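Local coordinates for chromosome replication initiation inhibitor protein (Agrobacterium tumefaciens, PDB 3FD3), which probably acts as a DNA-binding transcription regulator of the LysR family, represented here by its C-terminal domains, which probably form the effector-sensing part, as in its relatives, at residues 7-12 / 53-58; 67-72 / 176-181; 102-107 / 126-131. All coordinates share one frame; numbering follows the deposited sequence.

Contact 1 (7-12 / 53-58); sequences ATNADS and AAVTAH
V55 reaches across from strand 53-56 into the bend where strand 3-8 gives way to a helix, and most of the side-chain contact gathers round it. Its CG1, anti to the backbone N (chi1 170°), lies 3.6 Å from S12 OG and 3.7 Å from N9 OD1, so one methyl rests against a polar pair that is already joined: S12 OG donates to a lone pair of N9 OD1 at 2.7 Å. N9, at the N-cap position, holds CG between its backbone N and carbonyl carbon (chi1 59°), which brings the amide oxygen to S12 and makes it cross V55 obliquely. T8 lies alongside V55, pointing the same way, with OG1 4.1 Å from V55 CB; its hydroxyl is turned onto the carbonyl N9 O, 2.9 Å away and in plane. Upstream, the methyls of A7 and A54 stand on one face of the sheet, CB to CB 3.7 Å. Two backbone bonds set this parallel register: A7 N to A53 O at 2.9 Å, and V55 N to A7 O at 3.0 Å, the latter donor 32° above the carbonyl plane. V55 also packs on F17 and W179. A parallel strand pair running into a short helix with N9 at its N-cap position is a feature of the periplasmic-binding-protein-like fold, whose interdomain cleft the C-terminal ends of such strands commonly border.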
ATOM      1  N   ALA A   7     -11.340   1.176  10.627  1.00 21.32           N
ATOM      2  CA  ALA A   7      -9.956   1.616  10.536  1.00 20.52           C
ATOM      3  C   ALA A   7      -9.033   0.410  10.697  1.00 20.73           C
ATOM      4  O   ALA A   7      -9.370  -0.585  11.346  1.00 20.78           O
ATOM      5  CB  ALA A   7      -9.629   2.669  11.609  1.00 20.35           C
ATOM      6  N   THR A   8      -7.853   0.514  10.074  1.00 21.05           N
ATOM      7  CA  THR A   8      -6.803  -0.504  10.224  1.00 21.13           C
ATOM      8  C   THR A   8      -5.465   0.193  10.063  1.00 22.03           C
ATOM      9  O   THR A   8      -5.385   1.252   9.398  1.00 22.31           O
ATOM     10  CB  THR A   8      -6.910  -1.644   9.181  1.00 21.91           C
ATOM     11  OG1 THR A   8      -5.833  -2.572   9.393  1.00 22.10           O
ATOM     12  CG2 THR A   8      -6.844  -1.125   7.738  1.00 21.99           C
ATOM     13  N   ASN A   9      -4.436  -0.391  10.674  1.00 22.82           N
ATOM     14  CA  ASN A   9      -3.074  -0.015  10.379  1.00 23.63           C
ATOM     15  C   ASN A   9      -2.689  -0.552   9.003  1.00 22.53           C
ATOM     16  O   ASN A   9      -3.252  -1.543   8.533  1.00 22.08           O
ATOM     17  CB  ASN A   9      -2.091  -0.506  11.477  1.00 25.46           C
ATOM     18  CG  ASN A   9      -2.105  -2.063  11.688  1.00 28.28           C
ATOM     19  OD1 ASN A   9      -3.118  -2.722  11.548  1.00 38.48           O
ATOM     20  ND2 ASN A   9      -0.987  -2.603  12.141  1.00 38.42           N
ATOM     21  N   ALA A  10      -1.705   0.078   8.365  1.00 20.92           N
ATOM     22  CA  ALA A  10      -1.277  -0.359   7.031  1.00 20.78           C
ATOM     23  C   ALA A  10      -0.785  -1.794   7.017  1.00 20.45           C
ATOM     24  O   ALA A  10      -1.001  -2.535   6.055  1.00 20.38           O
ATOM     25  CB  ALA A  10      -0.160   0.572   6.471  1.00 21.91           C
ATOM     26  N   ASP A  11      -0.045  -2.178   8.053  1.00 20.71           N
ATOM     27  CA  ASP A  11       0.563  -3.515   8.056  1.00 20.52           C
ATOM     28  C   ASP A  11      -0.514  -4.622   8.134  1.00 20.39           C
ATOM     29  O   ASP A  11      -0.348  -5.668   7.521  1.00 19.93           O
ATOM     30  CB  ASP A  11       1.589  -3.647   9.176  1.00 20.55           C
ATOM     31  CG  ASP A  11       2.835  -2.801   8.937  1.00 21.11           C
ATOM     32  OD1 ASP A  11       3.191  -2.565   7.757  1.00 23.57           O
ATOM     33  OD2 ASP A  11       3.468  -2.361   9.929  1.00 21.12           O
ATOM     34  N   SER A  12      -1.623  -4.387   8.832  1.00 19.03           N
ATOM     35  CA  SER A  12      -2.739  -5.354   8.774  1.00 19.43           C
ATOM     36  C   SER A  12      -3.434  -5.345   7.418  1.00 20.19           C
ATOM     37  O   SER A  12      -3.812  -6.421   6.902  1.00 20.15           O
ATOM     38  CB  SER A  12      -3.741  -5.128   9.907  1.00 20.20           C
ATOM     39  OG  SER A  12      -3.164  -5.419  11.169  1.00 20.28           O
ATOM     40  N   ALA A  53     -15.250   0.774  14.232  1.00 19.61           N
ATOM     41  CA  ALA A  53     -14.405  -0.326  14.641  1.00 19.76           C
ATOM     42  C   ALA A  53     -13.038  -0.159  14.032  1.00 20.12           C
ATOM     43  O   ALA A  53     -12.860   0.548  13.015  1.00 20.96           O
ATOM     44  CB  ALA A  53     -14.987  -1.684  14.207  1.00 19.54           C
ATOM     45  N   ALA A  54     -12.054  -0.784  14.677  1.00 20.25           N
ATOM     46  CA  ALA A  54     -10.663  -0.624  14.240  1.00 20.17           C
ATOM     47  C   ALA A  54      -9.793  -1.771  14.721  1.00 21.08           C
ATOM     48  O   ALA A  54      -9.951  -2.247  15.856  1.00 21.82           O
ATOM     49  CB  ALA A  54     -10.085   0.694  14.736  1.00 20.50           C
ATOM     50  N   VAL A  55      -8.865  -2.175  13.841  1.00 21.27           N
ATOM     51  CA  VAL A  55      -7.692  -2.946  14.205  1.00 21.15           C
ATOM     52  C   VAL A  55      -6.649  -1.926  14.595  1.00 22.71           C
ATOM     53  O   VAL A  55      -6.318  -1.005  13.803  1.00 22.83           O
ATOM     54  CB  VAL A  55      -7.187  -3.839  13.029  1.00 21.07           C
ATOM     55  CG1 VAL A  55      -5.792  -4.463  13.362  1.00 23.22           C
ATOM     56  CG2 VAL A  55      -8.222  -4.905  12.672  1.00 20.95           C
ATOM     57  N   THR A  56      -6.116  -2.067  15.797  1.00 22.99           N
ATOM     58  CA  THR A  56      -5.163  -1.097  16.351  1.00 23.75           C
ATOM     59  C   THR A  56      -4.174  -1.782  17.283  1.00 24.49           C
ATOM     60  O   THR A  56      -4.489  -2.805  17.887  1.00 23.45           O
ATOM     61  CB  THR A  56      -5.901   0.009  17.098  1.00 24.29           C
ATOM     62  OG1 THR A  56      -4.970   0.931  17.662  1.00 25.20           O
ATOM     63  CG2 THR A  56      -6.784  -0.581  18.196  1.00 24.69           C
ATOM     64  N   ALA A  57      -2.973  -1.202  17.403  1.00 25.08           N
ATOM     65  CA  ALA A  57      -2.026  -1.611  18.441  1.00 26.26           C
ATOM     66  C   ALA A  57      -2.359  -1.053  19.839  1.00 28.28           C
ATOM     67  O   ALA A  57      -1.717  -1.444  20.800  1.00 28.10           O
ATOM     68  CB  ALA A  57      -0.586  -1.226  18.044  1.00 27.07           C
ATOM     69  N   HIS A  58      -3.323  -0.129  19.890  0.70 29.78           N
ATOM     70  CA  HIS A  58      -3.813   0.437  21.138  0.70 31.79           C
ATOM     71  C   HIS A  58      -4.732  -0.531  21.872  0.70 33.16           C
ATOM     72  O   HIS A  58      -5.795  -0.913  21.389  0.70 32.65           O
ATOM     73  CB  HIS A  58      -4.569   1.745  20.911  0.70 32.29           C
ATOM     74  CG  HIS A  58      -3.675   2.911  20.678  0.70 33.87           C
ATOM     75  ND1 HIS A  58      -2.945   3.499  21.689  0.70 36.98           N
ATOM     76  CD2 HIS A  58      -3.379   3.592  19.549  0.70 35.70           C
ATOM     77  CE1 HIS A  58      -2.239   4.497  21.189  0.70 36.77           C
ATOM     78  NE2 HIS A  58      -2.486   4.576  19.893  0.70 35.63           N
TER

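Contact 2 (67-72 / 176-181); sequences VTPLGV and PLYWQV
L70 is one of the main bumps of this antiparallel pair. Its branched end drops into the hollow between L177 and W179: CD1 presses on the backbone, 3.5 Å from Y178 C, while CD2 meets W179 CB at 3.9 Å. W179, with CG anti to its backbone N (chi1 177°), swings its indole away from strand 66-79, so that L70 packs on the root of the side chain; V181 CG2 lies over one face of the ring.

On the other face of the sheet V67 acts as a fork. CG1 leans on the base of Y178, and CG2 fits against the flat amide of Q180, 3.6 Å from OE1; that amide is held in turn by H58 O, K60 O and V62 N. The next bump, P69, sets its CB 3.9 Å from Y178 CE1, and further along V72 CG2 and P176 CG lie side by side at 4.1 Å.

Between the two faces, T68 and W179 exchange backbone bonds, T68 N to W179 O being 2.8 Å. The register then shifts. L70 N donates to L177 O at 2.9 Å, yet L177 N returns its bond to G71 O, also at 2.9 Å, so two residues stand opposite one in a beta bulge. G71 has phi 125°, where a side chain would jam against the carbonyl O of L70, and a water bridges G71 N to L177 O. Helix 190-203 covers the face of L70 and W179, with T193 bonding W179 NE1. Two long antiparallel strands, inclined at 149° in these segments, are consistent with the paired crossover strands that hinge the two subdomains of LysR effector domains.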
ATOM      1  N   VAL A  67     -13.326  -4.261  23.482  1.00 20.07           N
ATOM      2  CA  VAL A  67     -11.947  -4.491  23.021  1.00 19.68           C
ATOM      3  C   VAL A  67     -11.658  -5.980  23.077  1.00 20.22           C
ATOM      4  O   VAL A  67     -11.883  -6.630  24.112  1.00 19.42           O
ATOM      5  CB  VAL A  67     -10.918  -3.740  23.875  1.00 20.93           C
ATOM      6  CG1 VAL A  67      -9.501  -3.990  23.306  1.00 20.86           C
ATOM      7  CG2 VAL A  67     -11.248  -2.241  23.898  1.00 20.09           C
ATOM      8  N   THR A  68     -11.186  -6.528  21.967  1.00 19.40           N
ATOM      9  CA  THR A  68     -10.811  -7.935  21.899  1.00 20.18           C
ATOM     10  C   THR A  68      -9.362  -8.086  21.402  1.00 19.89           C
ATOM     11  O   THR A  68      -9.025  -7.622  20.325  1.00 19.58           O
ATOM     12  CB  THR A  68     -11.742  -8.741  20.944  1.00 20.86           C
ATOM     13  OG1 THR A  68     -13.105  -8.539  21.330  1.00 21.24           O
ATOM     14  CG2 THR A  68     -11.433 -10.219  21.023  1.00 21.43           C
ATOM     15  N   PRO A  69      -8.504  -8.746  22.182  1.00 20.03           N
ATOM     16  CA  PRO A  69      -7.154  -8.991  21.651  1.00 19.71           C
ATOM     17  C   PRO A  69      -7.204  -9.982  20.490  1.00 20.29           C
ATOM     18  O   PRO A  69      -7.944 -10.964  20.550  1.00 19.86           O
ATOM     19  CB  PRO A  69      -6.391  -9.591  22.837  1.00 20.77           C
ATOM     20  CG  PRO A  69      -7.268  -9.447  24.015  1.00 21.98           C
ATOM     21  CD  PRO A  69      -8.667  -9.215  23.566  1.00 21.62           C
ATOM     22  N   LEU A  70      -6.420  -9.706  19.457  1.00 19.13           N
ATOM     23  CA  LEU A  70      -6.436 -10.485  18.230  1.00 20.37           C
ATOM     24  C   LEU A  70      -5.279 -11.448  18.113  1.00 20.39           C
ATOM     25  O   LEU A  70      -5.373 -12.448  17.373  1.00 20.05           O
ATOM     26  CB  LEU A  70      -6.421  -9.528  17.041  1.00 19.71           C
ATOM     27  CG  LEU A  70      -7.664  -8.644  16.842  1.00 21.22           C
ATOM     28  CD1 LEU A  70      -7.346  -7.522  15.839  1.00 20.66           C
ATOM     29  CD2 LEU A  70      -8.803  -9.529  16.341  1.00 22.14           C
ATOM     30  N   GLY A  71      -4.179 -11.148  18.798  1.00 20.97           N
ATOM     31  CA  GLY A  71      -2.927 -11.896  18.616  1.00 21.05           C
ATOM     32  C   GLY A  71      -1.808 -10.932  18.261  1.00 21.19           C
ATOM     33  O   GLY A  71      -2.014  -9.725  18.235  1.00 22.02           O
ATOM     34  N   VAL A  72      -0.638 -11.481  17.972  1.00 21.26           N
ATOM     35  CA  VAL A  72       0.585 -10.707  17.790  1.00 21.89           C
ATOM     36  C   VAL A  72       0.989 -10.727  16.315  1.00 22.16           C
ATOM     37  O   VAL A  72       1.015 -11.791  15.687  1.00 21.57           O
ATOM     38  CB  VAL A  72       1.715 -11.274  18.658  1.00 22.73           C
ATOM     39  CG1 VAL A  72       3.099 -10.903  18.107  1.00 24.99           C
ATOM     40  CG2 VAL A  72       1.523 -10.837  20.110  1.00 26.70           C
ATOM     41  N   PRO A 176       1.349  -6.727  19.622  1.00 20.30           N
ATOM     42  CA  PRO A 176      -0.012  -7.232  19.831  1.00 19.84           C
ATOM     43  C   PRO A 176      -1.027  -6.302  19.176  1.00 19.94           C
ATOM     44  O   PRO A 176      -0.846  -5.071  19.219  1.00 20.13           O
ATOM     45  CB  PRO A 176      -0.180  -7.190  21.357  1.00 20.64           C
ATOM     46  CG  PRO A 176       1.155  -7.175  21.908  1.00 20.26           C
ATOM     47  CD  PRO A 176       1.994  -6.382  20.898  1.00 19.94           C
ATOM     48  N   LEU A 177      -2.075  -6.883  18.594  1.00 19.40           N
ATOM     49  CA  LEU A 177      -3.131  -6.117  17.951  1.00 19.25           C
ATOM     50  C   LEU A 177      -4.474  -6.356  18.641  1.00 20.05           C
ATOM     51  O   LEU A 177      -4.687  -7.392  19.262  1.00 20.07           O
ATOM     52  CB  LEU A 177      -3.250  -6.500  16.496  1.00 19.63           C
ATOM     53  CG  LEU A 177      -2.058  -6.153  15.593  1.00 20.88           C
ATOM     54  CD1 LEU A 177      -2.414  -6.631  14.206  1.00 22.00           C
ATOM     55  CD2 LEU A 177      -1.777  -4.638  15.626  1.00 22.41           C
ATOM     56  N   TYR A 178      -5.352  -5.366  18.523  1.00 19.29           N
ATOM     57  CA  TYR A 178      -6.644  -5.364  19.195  1.00 20.01           C
ATOM     58  C   TYR A 178      -7.727  -4.939  18.221  1.00 20.83           C
ATOM     59  O   TYR A 178      -7.487  -4.173  17.295  1.00 20.82           O
ATOM     60  CB  TYR A 178      -6.610  -4.388  20.380  1.00 20.24           C
ATOM     61  CG  TYR A 178      -5.551  -4.767  21.353  1.00 21.20           C
ATOM     62  CD1 TYR A 178      -5.820  -5.657  22.385  1.00 22.90           C
ATOM     63  CD2 TYR A 178      -4.248  -4.296  21.213  1.00 20.21           C
ATOM     64  CE1 TYR A 178      -4.844  -6.067  23.248  1.00 23.14           C
ATOM     65  CE2 TYR A 178      -3.262  -4.700  22.082  1.00 22.25           C
ATOM     66  CZ  TYR A 178      -3.559  -5.590  23.098  1.00 23.74           C
ATOM     67  OH  TYR A 178      -2.568  -5.982  23.985  1.00 23.49           O
ATOM     68  N   TRP A 179      -8.931  -5.456  18.439  1.00 20.39           N
ATOM     69  CA  TRP A 179     -10.112  -5.072  17.695  1.00 19.96           C
ATOM     70  C   TRP A 179     -10.995  -4.283  18.660  1.00 20.71           C
ATOM     71  O   TRP A 179     -11.434  -4.825  19.707  1.00 20.27           O
ATOM     72  CB  TRP A 179     -10.801  -6.333  17.236  1.00 19.36           C
ATOM     73  CG  TRP A 179     -12.100  -6.193  16.492  1.00 19.46           C
ATOM     74  CD1 TRP A 179     -13.311  -6.734  16.861  1.00 19.12           C
ATOM     75  CD2 TRP A 179     -12.330  -5.547  15.230  1.00 19.81           C
ATOM     76  NE1 TRP A 179     -14.277  -6.443  15.915  1.00 19.77           N
ATOM     77  CE2 TRP A 179     -13.712  -5.696  14.924  1.00 20.17           C
ATOM     78  CE3 TRP A 179     -11.528  -4.804  14.358  1.00 20.83           C
ATOM     79  CZ2 TRP A 179     -14.290  -5.153  13.768  1.00 21.30           C
ATOM     80  CZ3 TRP A 179     -12.107  -4.282  13.198  1.00 22.28           C
ATOM     81  CH2 TRP A 179     -13.468  -4.482  12.906  1.00 22.37           C
ATOM     82  N   GLN A 180     -11.258  -3.023  18.325  1.00 20.60           N
ATOM     83  CA  GLN A 180     -12.033  -2.097  19.166  1.00 21.64           C
ATOM     84  C   GLN A 180     -13.310  -1.802  18.402  1.00 22.13           C
ATOM     85  O   GLN A 180     -13.256  -1.553  17.206  1.00 22.69           O
ATOM     86  CB  GLN A 180     -11.266  -0.818  19.488  1.00 22.55           C
ATOM     87  CG  GLN A 180     -10.030  -1.033  20.363  1.00 24.05           C
ATOM     88  CD  GLN A 180      -9.795   0.037  21.434  1.00 29.79           C
ATOM     89  OE1 GLN A 180     -10.728   0.697  21.900  1.00 31.39           O
ATOM     90  NE2 GLN A 180      -8.531   0.192  21.846  1.00 28.94           N
ATOM     91  N   VAL A 181     -14.468  -1.931  19.052  1.00 20.58           N
ATOM     92  CA  VAL A 181     -15.753  -1.721  18.389  1.00 21.02           C
ATOM     93  C   VAL A 181     -16.624  -0.823  19.233  1.00 20.32           C
ATOM     94  O   VAL A 181     -16.733  -1.009  20.450  1.00 19.77           O
ATOM     95  CB  VAL A 181     -16.524  -3.045  18.161  1.00 21.85           C
ATOM     96  CG1 VAL A 181     -17.810  -2.782  17.378  1.00 22.17           C
ATOM     97  CG2 VAL A 181     -15.605  -4.082  17.449  1.00 22.87           C
TER
HETATM   98  O   HOH W   1     -14.182  -6.199  20.340  1.00 20.72           O
HETATM   99  O   HOH W   2      -3.381  -9.224  21.093  1.00 22.38           O

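Contact 3 (102-107 / 126-131); sequences GLTFNQ and YPTHWL
The hydroxyl of T104 sits between two others, those of Y126 and T128. T104 OG1 lies 2.6 Å from Y126 OH, at the edge of the tyrosine ring and near its plane, and 2.7 Å from T128 OG1, whose side chain crosses that of T104 at about a right angle. T128 OG1 donates a hydrogen bond to H129 O at 2.7 Å, and the same carbonyl accepts T104 N at 3.0 Å, so the hydroxyl chain ends on a doubly gripped backbone oxygen.

The methyl of T104 has a different neighbour: CG2 sits 3.6 Å from W130 CZ3, the two side chains lying side by side. N106 O meets the edge of the indole in plane, 3.5 Å from CZ3, while T128 CG2 lies over one face of it.

What positions this first shell is the parallel ladder and G102. Y126, with CG in the crowded position (chi1 66°), passes its ring beside the glycine, CD2 4.0 Å from G102 CA, where a CB would clash. G102 N donates almost straight to P127 O at 2.8 Å.

Helix 111-120 links the two strands as a beta-alpha-beta crossover, and its Q112 touches T104 and Y126. Helix 134-142 packs on L103 and L131, and W147 bonds the backbone of L103. At the strand 128-130 side, H129 ND1 bonds V32 N of the second subunit, and W130 also makes backbone bonds to that subunit.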
ATOM      1  N   GLY A 102      18.518   2.693   6.345  1.00 20.33           N
ATOM      2  CA  GLY A 102      17.319   2.059   6.845  1.00 20.40           C
ATOM      3  C   GLY A 102      16.116   2.400   5.992  1.00 20.94           C
ATOM      4  O   GLY A 102      16.170   3.262   5.075  1.00 20.66           O
ATOM      5  N   LEU A 103      15.009   1.758   6.347  1.00 21.51           N
ATOM      6  CA  LEU A 103      13.687   2.112   5.860  1.00 20.93           C
ATOM      7  C   LEU A 103      12.826   2.493   7.070  1.00 21.38           C
ATOM      8  O   LEU A 103      12.789   1.755   8.067  1.00 22.90           O
ATOM      9  CB  LEU A 103      13.036   0.940   5.136  1.00 21.60           C
ATOM     10  CG  LEU A 103      13.828   0.336   3.991  1.00 22.10           C
ATOM     11  CD1 LEU A 103      13.229  -1.012   3.536  1.00 22.72           C
ATOM     12  CD2 LEU A 103      13.911   1.344   2.809  1.00 20.67           C
ATOM     13  N   THR A 104      12.147   3.629   6.977  1.00 20.74           N
ATOM     14  CA  THR A 104      11.255   4.114   8.047  1.00 20.77           C
ATOM     15  C   THR A 104       9.925   4.520   7.408  1.00 19.97           C
ATOM     16  O   THR A 104       9.897   5.179   6.379  1.00 19.45           O
ATOM     17  CB  THR A 104      11.898   5.273   8.841  1.00 20.42           C
ATOM     18  OG1 THR A 104      13.232   4.903   9.263  1.00 22.53           O
ATOM     19  CG2 THR A 104      11.043   5.628  10.097  1.00 20.66           C
ATOM     20  N   PHE A 105       8.816   4.109   8.004  1.00 20.70           N
ATOM     21  CA  PHE A 105       7.509   4.260   7.365  1.00 20.59           C
ATOM     22  C   PHE A 105       7.118   5.749   7.387  1.00 20.37           C
ATOM     23  O   PHE A 105       6.764   6.320   6.363  1.00 20.15           O
ATOM     24  CB  PHE A 105       6.494   3.362   8.095  1.00 21.64           C
ATOM     25  CG  PHE A 105       5.187   3.191   7.396  1.00 21.29           C
ATOM     26  CD1 PHE A 105       4.249   4.208   7.391  1.00 23.49           C
ATOM     27  CD2 PHE A 105       4.863   1.991   6.780  1.00 24.16           C
ATOM     28  CE1 PHE A 105       3.018   4.052   6.758  1.00 23.88           C
ATOM     29  CE2 PHE A 105       3.629   1.832   6.149  1.00 23.30           C
ATOM     30  CZ  PHE A 105       2.729   2.830   6.136  1.00 24.29           C
ATOM     31  N   ASN A 106       7.210   6.371   8.552  1.00 19.89           N
ATOM     32  CA  ASN A 106       6.946   7.781   8.718  1.00 20.69           C
ATOM     33  C   ASN A 106       7.537   8.220  10.057  1.00 21.04           C
ATOM     34  O   ASN A 106       8.239   7.448  10.691  1.00 19.78           O
ATOM     35  CB  ASN A 106       5.448   8.115   8.594  1.00 20.24           C
ATOM     36  CG  ASN A 106       4.605   7.441   9.652  1.00 20.21           C
ATOM     37  OD1 ASN A 106       5.090   7.122  10.751  1.00 19.32           O
ATOM     38  ND2 ASN A 106       3.310   7.269   9.354  1.00 21.80           N
ATOM     39  N   GLN A 107       7.268   9.435  10.494  1.00 22.42           N
ATOM     40  CA  GLN A 107       7.940   9.949  11.688  1.00 23.62           C
ATOM     41  C   GLN A 107       7.469   9.292  12.984  1.00 23.99           C
ATOM     42  O   GLN A 107       8.114   9.433  14.007  1.00 25.30           O
ATOM     43  CB  GLN A 107       7.805  11.470  11.752  1.00 24.67           C
ATOM     44  CG  GLN A 107       8.551  12.134  10.596  1.00 29.12           C
ATOM     45  CD  GLN A 107       8.404  13.629  10.548  1.00 35.86           C
ATOM     46  OE1 GLN A 107       9.308  14.363  10.958  1.00 39.44           O
ATOM     47  NE2 GLN A 107       7.265  14.102  10.035  1.00 38.43           N
ATOM     48  N   TYR A 126      20.186   5.995  12.898  1.00 23.93           N
ATOM     49  CA  TYR A 126      20.443   5.382  11.587  1.00 23.20           C
ATOM     50  C   TYR A 126      19.953   6.307  10.468  1.00 22.44           C
ATOM     51  O   TYR A 126      18.912   6.943  10.616  1.00 22.46           O
ATOM     52  CB  TYR A 126      19.788   3.993  11.499  1.00 23.63           C
ATOM     53  CG  TYR A 126      18.286   3.991  11.522  1.00 23.29           C
ATOM     54  CD1 TYR A 126      17.579   4.037  12.723  1.00 22.49           C
ATOM     55  CD2 TYR A 126      17.559   3.924  10.339  1.00 23.21           C
ATOM     56  CE1 TYR A 126      16.177   4.040  12.746  1.00 23.81           C
ATOM     57  CE2 TYR A 126      16.167   3.942  10.342  1.00 22.86           C
ATOM     58  CZ  TYR A 126      15.471   4.002  11.549  1.00 23.76           C
ATOM     59  OH  TYR A 126      14.083   4.014  11.531  1.00 24.51           O
ATOM     60  N   PRO A 127      20.694   6.376   9.348  1.00 22.00           N
ATOM     61  CA  PRO A 127      20.202   7.143   8.203  1.00 21.47           C
ATOM     62  C   PRO A 127      19.083   6.350   7.548  1.00 20.71           C
ATOM     63  O   PRO A 127      19.077   5.122   7.605  1.00 20.98           O
ATOM     64  CB  PRO A 127      21.426   7.236   7.287  1.00 21.43           C
ATOM     65  CG  PRO A 127      22.222   6.042   7.591  1.00 23.16           C
ATOM     66  CD  PRO A 127      21.985   5.729   9.045  1.00 22.24           C
ATOM     67  N   THR A 128      18.119   7.024   6.951  1.00 20.06           N
ATOM     68  CA  THR A 128      16.979   6.283   6.453  1.00 19.91           C
ATOM     69  C   THR A 128      16.378   6.858   5.209  1.00 19.61           C
ATOM     70  O   THR A 128      16.373   8.072   4.990  1.00 19.30           O
ATOM     71  CB  THR A 128      15.869   6.184   7.557  1.00 20.01           C
ATOM     72  OG1 THR A 128      14.945   5.136   7.238  1.00 20.03           O
ATOM     73  CG2 THR A 128      15.117   7.515   7.714  1.00 20.74           C
ATOM     74  N   HIS A 129      15.821   5.964   4.412  1.00 19.87           N
ATOM     75  CA  HIS A 129      14.823   6.350   3.439  1.00 19.27           C
ATOM     76  C   HIS A 129      13.469   6.400   4.152  1.00 19.35           C
ATOM     77  O   HIS A 129      13.263   5.703   5.138  1.00 20.45           O
ATOM     78  CB  HIS A 129      14.709   5.318   2.310  1.00 19.61           C
ATOM     79  CG  HIS A 129      15.990   4.990   1.622  1.00 19.74           C
ATOM     80  ND1 HIS A 129      16.599   5.850   0.729  1.00 21.69           N
ATOM     81  CD2 HIS A 129      16.738   3.860   1.625  1.00 20.74           C
ATOM     82  CE1 HIS A 129      17.682   5.272   0.236  1.00 22.80           C
ATOM     83  NE2 HIS A 129      17.803   4.073   0.779  1.00 21.31           N
ATOM     84  N   TRP A 130      12.542   7.200   3.637  1.00 18.57           N
ATOM     85  CA  TRP A 130      11.190   7.274   4.194  1.00 19.29           C
ATOM     86  C   TRP A 130      10.211   6.726   3.171  1.00 19.73           C
ATOM     87  O   TRP A 130      10.166   7.195   2.025  1.00 19.79           O
ATOM     88  CB  TRP A 130      10.841   8.708   4.557  1.00 19.21           C
ATOM     89  CG  TRP A 130      11.824   9.330   5.510  1.00 19.39           C
ATOM     90  CD1 TRP A 130      12.979   9.995   5.200  1.00 19.81           C
ATOM     91  CD2 TRP A 130      11.709   9.373   6.944  1.00 17.68           C
ATOM     92  NE1 TRP A 130      13.592  10.437   6.354  1.00 20.01           N
ATOM     93  CE2 TRP A 130      12.839  10.058   7.433  1.00 19.22           C
ATOM     94  CE3 TRP A 130      10.768   8.883   7.852  1.00 19.66           C
ATOM     95  CZ2 TRP A 130      13.051  10.272   8.797  1.00 21.46           C
ATOM     96  CZ3 TRP A 130      10.977   9.095   9.206  1.00 21.58           C
ATOM     97  CH2 TRP A 130      12.108   9.781   9.666  1.00 21.07           C
ATOM     98  N   LEU A 131       9.429   5.725   3.589  1.00 19.65           N
ATOM     99  CA  LEU A 131       8.647   4.937   2.653  1.00 19.54           C
ATOM    100  C   LEU A 131       7.352   4.485   3.343  1.00 19.43           C
ATOM    101  O   LEU A 131       7.316   3.443   3.999  1.00 21.32           O
ATOM    102  CB  LEU A 131       9.491   3.777   2.171  1.00 19.11           C
ATOM    103  CG  LEU A 131       8.811   2.837   1.198  1.00 20.21           C
ATOM    104  CD1 LEU A 131       8.137   3.576   0.074  1.00 21.66           C
ATOM    105  CD2 LEU A 131       9.850   1.837   0.711  1.00 21.01           C
TER

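Contacts 1 and 2 belong to one mixed sheet: strand 165-181 lies between strands 53-56 and 66-79, and bonds T56 and A54 on one side while pairing with 67-72 on the other. Contact 1 is the buried one, small and mostly apolar apart from the N9–S12 polar pair at its bend. Contact 2 is only partly buried, with water at its bulge and an exposed proline on each strand. Contact 3, also partly buried and nested in the loop that contact 2 closes, lies across the chain's centre from it, builds a separate parallel pair, carries a hydroxyl chain and touches the second subunit. A10 meets F105, where contacts 1 and 3 touch.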